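Local atomic coordinates of replicative DNA helicase (Mycobacterium chimaera, PDB entry 6RIY), a protein that is an intein that probably excises itself from the replicative DNA helicase precursor and joins the flanking segments. Residues M17-G31 and R123-L135. Numbering follows the deposited sequence.
Sequences MGDVAVGDELLGADG and RCVEVDNPAHLYL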
ATOM      1  N   MET A  17      -3.294  -9.396   0.815  1.00  8.62           N
ATOM      2  CA  MET A  17      -3.044  -9.138  -0.598  1.00  8.75           C
ATOM      3  C   MET A  17      -3.057 -10.442  -1.392  1.00  6.97           C
ATOM      4  O   MET A  17      -3.543 -10.480  -2.529  1.00 10.46           O
ATOM      5  CB  MET A  17      -1.716  -8.401  -0.768  1.00 11.05           C
ATOM      6  CG  MET A  17      -1.252  -8.233  -2.198  1.00  9.21           C
ATOM      7  SD  MET A  17      -2.451  -7.354  -3.219  1.00 10.64           S
ATOM      8  CE  MET A  17      -1.869  -5.668  -2.978  1.00 11.38           C
ATOM      9  N   GLY A  18      -2.565 -11.531  -0.796  1.00  7.48           N
ATOM     10  CA  GLY A  18      -2.551 -12.798  -1.517  1.00 12.24           C
ATOM     11  C   GLY A  18      -3.934 -13.326  -1.858  1.00 11.80           C
ATOM     12  O   GLY A  18      -4.099 -14.090  -2.816  1.00 16.60           O
ATOM     13  N   ASP A  19      -4.939 -12.954  -1.072  1.00 10.02           N
ATOM     14  CA  ASP A  19      -6.299 -13.444  -1.233  1.00 12.12           C
ATOM     15  C   ASP A  19      -7.184 -12.512  -2.057  1.00 10.48           C
ATOM     16  O   ASP A  19      -8.380 -12.768  -2.178  1.00 15.78           O
ATOM     17  CB  ASP A  19      -6.936 -13.672   0.142  1.00 12.26           C
ATOM     18  CG  ASP A  19      -6.721 -15.072   0.666  1.00 21.97           C
ATOM     19  OD1 ASP A  19      -6.202 -15.927  -0.080  1.00 21.30           O
ATOM     20  OD2 ASP A  19      -7.083 -15.324   1.835  1.00 27.04           O
ATOM     21  N   VAL A  20      -6.638 -11.444  -2.623  1.00 13.44           N
ATOM     22  CA  VAL A  20      -7.451 -10.490  -3.376  1.00 14.43           C
ATOM     23  C   VAL A  20      -7.724 -11.028  -4.770  1.00 18.07           C
ATOM     24  O   VAL A  20      -6.811 -11.503  -5.452  1.00 18.95           O
ATOM     25  CB  VAL A  20      -6.760  -9.117  -3.457  1.00 15.28           C
ATOM     26  CG1 VAL A  20      -7.554  -8.203  -4.365  1.00 19.07           C
ATOM     27  CG2 VAL A  20      -6.644  -8.513  -2.084  1.00 19.89           C
ATOM     28  N   ALA A  21      -8.979 -10.916  -5.218  1.00 13.78           N
ATOM     29  CA  ALA A  21      -9.360 -11.280  -6.578  1.00 16.60           C
ATOM     30  C   ALA A  21     -10.129 -10.132  -7.221  1.00 16.71           C
ATOM     31  O   ALA A  21     -10.652  -9.243  -6.537  1.00 14.08           O
ATOM     32  CB  ALA A  21     -10.200 -12.565  -6.610  1.00 21.43           C
ATOM     33  N   VAL A  22     -10.161 -10.140  -8.558  1.00 18.91           N
ATOM     34  CA  VAL A  22     -10.934  -9.142  -9.290  1.00 16.05           C
ATOM     35  C   VAL A  22     -12.373  -9.178  -8.810  1.00 21.30           C
ATOM     36  O   VAL A  22     -12.970 -10.253  -8.656  1.00 23.76           O
ATOM     37  CB  VAL A  22     -10.839  -9.388 -10.805  1.00 22.98           C
ATOM     38  CG1 VAL A  22     -11.815  -8.494 -11.561  1.00 24.09           C
ATOM     39  CG2 VAL A  22      -9.425  -9.155 -11.287  1.00 21.88           C
ATOM     40  N   GLY A  23     -12.935  -7.997  -8.551  1.00 21.62           N
ATOM     41  CA  GLY A  23     -14.296  -7.878  -8.072  1.00 18.16           C
ATOM     42  C   GLY A  23     -14.421  -7.747  -6.571  1.00 21.28           C
ATOM     43  O   GLY A  23     -15.494  -7.366  -6.090  1.00 25.58           O
ATOM     44  N   ASP A  24     -13.365  -8.055  -5.819  1.00 19.45           N
ATOM     45  CA  ASP A  24     -13.383  -7.854  -4.377  1.00 14.24           C
ATOM     46  C   ASP A  24     -13.426  -6.366  -4.046  1.00 21.28           C
ATOM     47  O   ASP A  24     -12.928  -5.530  -4.803  1.00 16.91           O
ATOM     48  CB  ASP A  24     -12.137  -8.463  -3.730  1.00 14.43           C
ATOM     49  CG  ASP A  24     -12.152  -9.976  -3.727  1.00 21.84           C
ATOM     50  OD1 ASP A  24     -13.156 -10.572  -4.189  1.00 26.65           O
ATOM     51  OD2 ASP A  24     -11.146 -10.570  -3.274  1.00 22.89           O
ATOM     52  N   GLU A  25     -13.999  -6.043  -2.886  1.00 17.28           N
ATOM     53  CA  GLU A  25     -14.026  -4.677  -2.371  1.00 14.84           C
ATOM     54  C   GLU A  25     -12.883  -4.469  -1.380  1.00 19.91           C
ATOM     55  O   GLU A  25     -12.764  -5.210  -0.396  1.00 20.47           O
ATOM     56  CB  GLU A  25     -15.363  -4.371  -1.696  1.00 15.55           C
ATOM     57  CG  GLU A  25     -16.516  -4.193  -2.670  1.00 18.14           C
ATOM     58  CD  GLU A  25     -17.761  -3.656  -2.003  1.00 26.88           C
ATOM     59  OE1 GLU A  25     -18.002  -3.998  -0.826  1.00 26.70           O
ATOM     60  OE2 GLU A  25     -18.503  -2.893  -2.659  1.00 28.61           O
ATOM     61  N   LEU A  26     -12.051  -3.466  -1.642  1.00 10.99           N
ATOM     62  CA  LEU A  26     -11.122  -2.916  -0.669  1.00 12.14           C
ATOM     63  C   LEU A  26     -11.687  -1.576  -0.201  1.00 13.25           C
ATOM     64  O   LEU A  26     -12.860  -1.276  -0.442  1.00 12.56           O
ATOM     65  CB  LEU A  26      -9.715  -2.782  -1.277  1.00 10.50           C
ATOM     66  CG  LEU A  26      -9.053  -4.054  -1.826  1.00 11.39           C
ATOM     67  CD1 LEU A  26      -7.766  -3.710  -2.575  1.00 13.13           C
ATOM     68  CD2 LEU A  26      -8.785  -5.068  -0.714  1.00 12.13           C
ATOM     69  N   LEU A  27     -10.861  -0.752   0.441  1.00 10.44           N
ATOM     70  CA  LEU A  27     -11.276   0.577   0.870  1.00 11.44           C
ATOM     71  C   LEU A  27     -10.435   1.629   0.171  1.00 11.39           C
ATOM     72  O   LEU A  27      -9.211   1.518   0.122  1.00 10.51           O
ATOM     73  CB  LEU A  27     -11.135   0.743   2.381  1.00 14.75           C
ATOM     74  CG  LEU A  27     -11.907  -0.263   3.233  1.00 16.90           C
ATOM     75  CD1 LEU A  27     -11.688   0.072   4.713  1.00 13.00           C
ATOM     76  CD2 LEU A  27     -13.386  -0.259   2.873  1.00 15.00           C
ATOM     77  N   GLY A  28     -11.089   2.661  -0.344  1.00 12.64           N
ATOM     78  CA  GLY A  28     -10.376   3.791  -0.899  1.00 14.46           C
ATOM     79  C   GLY A  28      -9.837   4.713   0.173  1.00 13.91           C
ATOM     80  O   GLY A  28     -10.018   4.508   1.373  1.00 14.94           O
ATOM     81  N   ALA A  29      -9.186   5.784  -0.288  1.00 17.41           N
ATOM     82  CA  ALA A  29      -8.591   6.743   0.637  1.00 21.41           C
ATOM     83  C   ALA A  29      -9.635   7.452   1.484  1.00 23.62           C
ATOM     84  O   ALA A  29      -9.293   7.990   2.542  1.00 32.25           O
ATOM     85  CB  ALA A  29      -7.766   7.778  -0.129  1.00 18.97           C
ATOM     86  N   ASP A  30     -10.893   7.475   1.049  1.00 17.99           N
ATOM     87  CA  ASP A  30     -11.952   8.108   1.820  1.00 21.89           C
ATOM     88  C   ASP A  30     -12.572   7.173   2.851  1.00 18.89           C
ATOM     89  O   ASP A  30     -13.519   7.579   3.537  1.00 23.18           O
ATOM     90  CB  ASP A  30     -13.050   8.642   0.888  1.00 23.16           C
ATOM     91  CG  ASP A  30     -13.567   7.584  -0.098  1.00 28.58           C
ATOM     92  OD1 ASP A  30     -13.098   6.426  -0.079  1.00 25.70           O
ATOM     93  OD2 ASP A  30     -14.460   7.922  -0.903  1.00 35.58           O
ATOM     94  N   GLY A  31     -12.057   5.950   2.984  1.00 18.70           N
ATOM     95  CA  GLY A  31     -12.606   4.971   3.897  1.00 19.61           C
ATOM     96  C   GLY A  31     -13.796   4.203   3.375  1.00 23.06           C
ATOM     97  O   GLY A  31     -14.313   3.336   4.094  1.00 26.84           O
ATOM     98  N   ARG A 123       2.268  -8.719  -5.102  1.00 10.31           N
ATOM     99  CA  ARG A 123       1.220  -8.580  -6.112  1.00  9.50           C
ATOM    100  C   ARG A 123       0.784  -7.125  -6.207  1.00  9.43           C
ATOM    101  O   ARG A 123       0.805  -6.403  -5.209  1.00  9.82           O
ATOM    102  CB  ARG A 123      -0.038  -9.390  -5.772  1.00 16.06           C
ATOM    103  CG  ARG A 123       0.032 -10.884  -5.900  1.00 22.21           C
ATOM    104  CD  ARG A 123      -1.317 -11.485  -5.474  1.00 21.97           C
ATOM    105  NE  ARG A 123      -2.312 -11.417  -6.542  1.00 22.19           N
ATOM    106  CZ  ARG A 123      -3.624 -11.513  -6.355  1.00 18.65           C
ATOM    107  NH1 ARG A 123      -4.121 -11.656  -5.131  1.00 15.37           N
ATOM    108  NH2 ARG A 123      -4.441 -11.455  -7.394  1.00 17.97           N
ATOM    109  N   CYS A 124       0.299  -6.733  -7.385  1.00 12.69           N
ATOM    110  CA  CYS A 124      -0.363  -5.448  -7.587  1.00 17.38           C
ATOM    111  C   CYS A 124      -1.858  -5.627  -7.824  1.00 11.63           C
ATOM    112  O   CYS A 124      -2.303  -6.619  -8.409  1.00 12.87           O
ATOM    113  CB  CYS A 124       0.209  -4.681  -8.781  1.00 27.18           C
ATOM    114  SG  CYS A 124       1.934  -4.271  -8.669  1.00 35.45           S
ATOM    115  N   VAL A 125      -2.621  -4.615  -7.411  1.00 16.58           N
ATOM    116  CA  VAL A 125      -4.039  -4.514  -7.728  1.00 18.77           C
ATOM    117  C   VAL A 125      -4.269  -3.180  -8.429  1.00 18.03           C
ATOM    118  O   VAL A 125      -3.511  -2.221  -8.261  1.00 16.95           O
ATOM    119  CB  VAL A 125      -4.933  -4.617  -6.473  1.00 15.42           C
ATOM    120  CG1 VAL A 125      -4.726  -5.949  -5.769  1.00 17.89           C
ATOM    121  CG2 VAL A 125      -4.641  -3.454  -5.515  1.00 17.76           C
ATOM    122  N   GLU A 126      -5.334  -3.123  -9.218  1.00 15.51           N
ATOM    123  CA  GLU A 126      -5.880  -1.853  -9.671  1.00 20.27           C
ATOM    124  C   GLU A 126      -7.286  -1.706  -9.105  1.00 14.39           C
ATOM    125  O   GLU A 126      -8.021  -2.688  -8.995  1.00 15.32           O
ATOM    126  CB  GLU A 126      -5.887  -1.765 -11.195  1.00 18.93           C
ATOM    127  CG  GLU A 126      -4.536  -2.101 -11.817  1.00 26.55           C
ATOM    128  CD  GLU A 126      -4.488  -1.873 -13.316  1.00 40.92           C
ATOM    129  OE1 GLU A 126      -5.017  -0.841 -13.782  1.00 43.43           O
ATOM    130  OE2 GLU A 126      -3.917  -2.725 -14.030  1.00 39.56           O
ATOM    131  N   VAL A 127      -7.664  -0.486  -8.737  1.00 13.16           N
ATOM    132  CA  VAL A 127      -8.954  -0.257  -8.100  1.00 12.77           C
ATOM    133  C   VAL A 127      -9.723   0.805  -8.874  1.00 17.93           C
ATOM    134  O   VAL A 127      -9.165   1.541  -9.687  1.00 17.07           O
ATOM    135  CB  VAL A 127      -8.802   0.140  -6.619  1.00 10.79           C
ATOM    136  CG1 VAL A 127      -8.246  -1.054  -5.825  1.00 12.17           C
ATOM    137  CG2 VAL A 127      -7.886   1.342  -6.501  1.00 14.43           C
ATOM    138  N   ASP A 128     -11.032   0.865  -8.623  1.00 14.38           N
ATOM    139  CA  ASP A 128     -11.930   1.621  -9.486  1.00 16.06           C
ATOM    140  C   ASP A 128     -12.182   3.043  -8.993  1.00 15.39           C
ATOM    141  O   ASP A 128     -13.168   3.664  -9.395  1.00 29.02           O
ATOM    142  CB  ASP A 128     -13.248   0.866  -9.671  1.00 23.53           C
ATOM    143  CG  ASP A 128     -14.174   0.971  -8.475  1.00 29.11           C
ATOM    144  OD1 ASP A 128     -13.725   1.339  -7.367  1.00 32.46           O
ATOM    145  OD2 ASP A 128     -15.373   0.679  -8.656  1.00 36.83           O
ATOM    146  N   ASN A 129     -11.324   3.569  -8.175  1.00 13.61           N
ATOM    147  CA  ASN A 129     -11.534   4.970  -7.860  1.00 15.36           C
ATOM    148  C   ASN A 129     -10.498   5.826  -8.583  1.00 14.84           C
ATOM    149  O   ASN A 129      -9.374   5.376  -8.828  1.00 13.39           O
ATOM    150  CB  ASN A 129     -11.476   5.224  -6.346  1.00 12.28           C
ATOM    151  CG  ASN A 129     -10.135   4.891  -5.748  1.00 14.62           C
ATOM    152  OD1 ASN A 129      -9.231   5.726  -5.723  1.00 15.18           O
ATOM    153  ND2 ASN A 129     -10.006   3.679  -5.219  1.00 12.33           N
ATOM    154  N   PRO A 130     -10.855   7.056  -8.956  1.00 15.25           N
ATOM    155  CA  PRO A 130      -9.955   7.851  -9.805  1.00 16.31           C
ATOM    156  C   PRO A 130      -8.639   8.210  -9.137  1.00 15.13           C
ATOM    157  O   PRO A 130      -7.643   8.432  -9.840  1.00 16.55           O
ATOM    158  CB  PRO A 130     -10.795   9.097 -10.136  1.00 18.26           C
ATOM    159  CG  PRO A 130     -11.859   9.148  -9.109  1.00 17.80           C
ATOM    160  CD  PRO A 130     -12.159   7.711  -8.773  1.00 16.53           C
ATOM    161  N   ALA A 131      -8.595   8.277  -7.804  1.00 13.60           N
ATOM    162  CA  ALA A 131      -7.328   8.563  -7.141  1.00 12.82           C
ATOM    163  C   ALA A 131      -6.353   7.389  -7.191  1.00 14.08           C
ATOM    164  O   ALA A 131      -5.184   7.572  -6.833  1.00 14.21           O
ATOM    165  CB  ALA A 131      -7.574   8.961  -5.681  1.00 11.97           C
ATOM    166  N   HIS A 132      -6.797   6.206  -7.627  1.00 11.51           N
ATOM    167  CA  HIS A 132      -5.969   4.996  -7.592  1.00 14.51           C
ATOM    168  C   HIS A 132      -5.396   4.750  -6.196  1.00 13.43           C
ATOM    169  O   HIS A 132      -4.220   4.411  -6.046  1.00 13.10           O
ATOM    170  CB  HIS A 132      -4.812   5.051  -8.602  1.00 15.07           C
ATOM    171  CG  HIS A 132      -5.227   5.275 -10.024  1.00 22.01           C
ATOM    172  ND1 HIS A 132      -6.540   5.419 -10.415  1.00 29.35           N
ATOM    173  CD2 HIS A 132      -4.486   5.382 -11.153  1.00 29.40           C
ATOM    174  CE1 HIS A 132      -6.590   5.612 -11.721  1.00 29.00           C
ATOM    175  NE2 HIS A 132      -5.358   5.594 -12.193  1.00 30.66           N
ATOM    176  N   LEU A 133      -6.221   4.920  -5.162  1.00  9.32           N
ATOM    177  CA  LEU A 133      -5.761   4.729  -3.792  1.00 13.16           C
ATOM    178  C   LEU A 133      -6.543   3.627  -3.093  1.00  8.88           C
ATOM    179  O   LEU A 133      -7.741   3.456  -3.326  1.00 10.30           O
ATOM    180  CB  LEU A 133      -5.901   6.029  -2.983  1.00 10.18           C
ATOM    181  CG  LEU A 133      -4.941   7.138  -3.382  1.00 11.57           C
ATOM    182  CD1 LEU A 133      -5.309   8.424  -2.652  1.00 12.50           C
ATOM    183  CD2 LEU A 133      -3.506   6.739  -3.074  1.00 19.14           C
ATOM    184  N   TYR A 134      -5.866   2.908  -2.195  1.00  9.54           N
ATOM    185  CA  TYR A 134      -6.543   1.964  -1.317  1.00  9.78           C
ATOM    186  C   TYR A 134      -5.789   1.929   0.003  1.00  7.41           C
ATOM    187  O   TYR A 134      -4.638   2.361   0.085  1.00  9.45           O
ATOM    188  CB  TYR A 134      -6.673   0.555  -1.938  1.00  8.23           C
ATOM    189  CG  TYR A 134      -5.383  -0.213  -2.203  1.00  9.07           C
ATOM    190  CD1 TYR A 134      -4.663  -0.007  -3.372  1.00  9.62           C
ATOM    191  CD2 TYR A 134      -4.893  -1.157  -1.292  1.00  7.68           C
ATOM    192  CE1 TYR A 134      -3.499  -0.698  -3.629  1.00 12.40           C
ATOM    193  CE2 TYR A 134      -3.724  -1.854  -1.544  1.00  9.96           C
ATOM    194  CZ  TYR A 134      -3.032  -1.621  -2.719  1.00 11.08           C
ATOM    195  OH  TYR A 134      -1.869  -2.304  -3.005  1.00 15.15           O
ATOM    196  N   LEU A 135      -6.450   1.422   1.047  1.00  8.97           N
ATOM    197  CA  LEU A 135      -5.838   1.378   2.375  1.00  8.67           C
ATOM    198  C   LEU A 135      -5.120   0.054   2.592  1.00  6.51           C
ATOM    199  O   LEU A 135      -5.611  -0.998   2.181  1.00  9.08           O
ATOM    200  CB  LEU A 135      -6.889   1.558   3.467  1.00  7.70           C
ATOM    201  CG  LEU A 135      -7.771   2.797   3.320  1.00  8.13           C
ATOM    202  CD1 LEU A 135      -8.705   2.929   4.527  1.00  9.92           C
ATOM    203  CD2 LEU A 135      -6.863   4.024   3.179  1.00 10.93           C
TER
HETATM  204  O   HOH W   1      -8.270  -1.593   1.496  1.00 10.09           O
HETATM  205  O   HOH W   2      -9.300   6.643  -2.950  1.00 16.25           O
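The guanidinium of R123 takes the carbonyl oxygens of M17 and V20 at its edge, near its own plane. Its NH1 donates to V20 O at 2.7 Å, in the carbonyl plane and on a lone pair, while the bonds from NH1 to M17 O and from NH2 to V20 O are weak. A bend at chi3 brings the group against the carbonyls of the short 3-10 segment 17-19 and of V20, and NE donates to T40 O, which probably helps hold the plane's rotation. The Y134 ring is approached obliquely by two apolar groups: L26 CD1, 4.1 Å from CD2, and M17 CE, which lies 4.2 Å from CZ and nearer still to the hydroxyl. CG of M17 lies anti to the backbone N (chi1 172°), and bends at chi2 and chi3 carry the chain past CB of R123 to meet V125 tip to tip, its SD 3.7 Å from CG1; V20 CG1 reaches the same methyl at about a right angle. M17, V20, L26, V125 and Y134 are buried here, in a part of the Hedgehog/intein (HINT) fold, the all-beta fold of protein-splicing domains, where strand 25-27 runs at 87° to strand 133-135. At that crossing L135 N donates to L27 O at 2.9 Å, and a water bridges L27 N to L135 O. L135 CG packs against G28 O, with CD1 on L27 CB, and A29 CB rests 3.6 Å from L133 CD1. The amide of N129 braces the turn leading into strand 133-135: OD1 accepts a nearly straight bond (179° at the hydrogen) from L133 N on a lone pair, whereas ND2 donates both to L133 O and to T34 OG1 of strand 33-39.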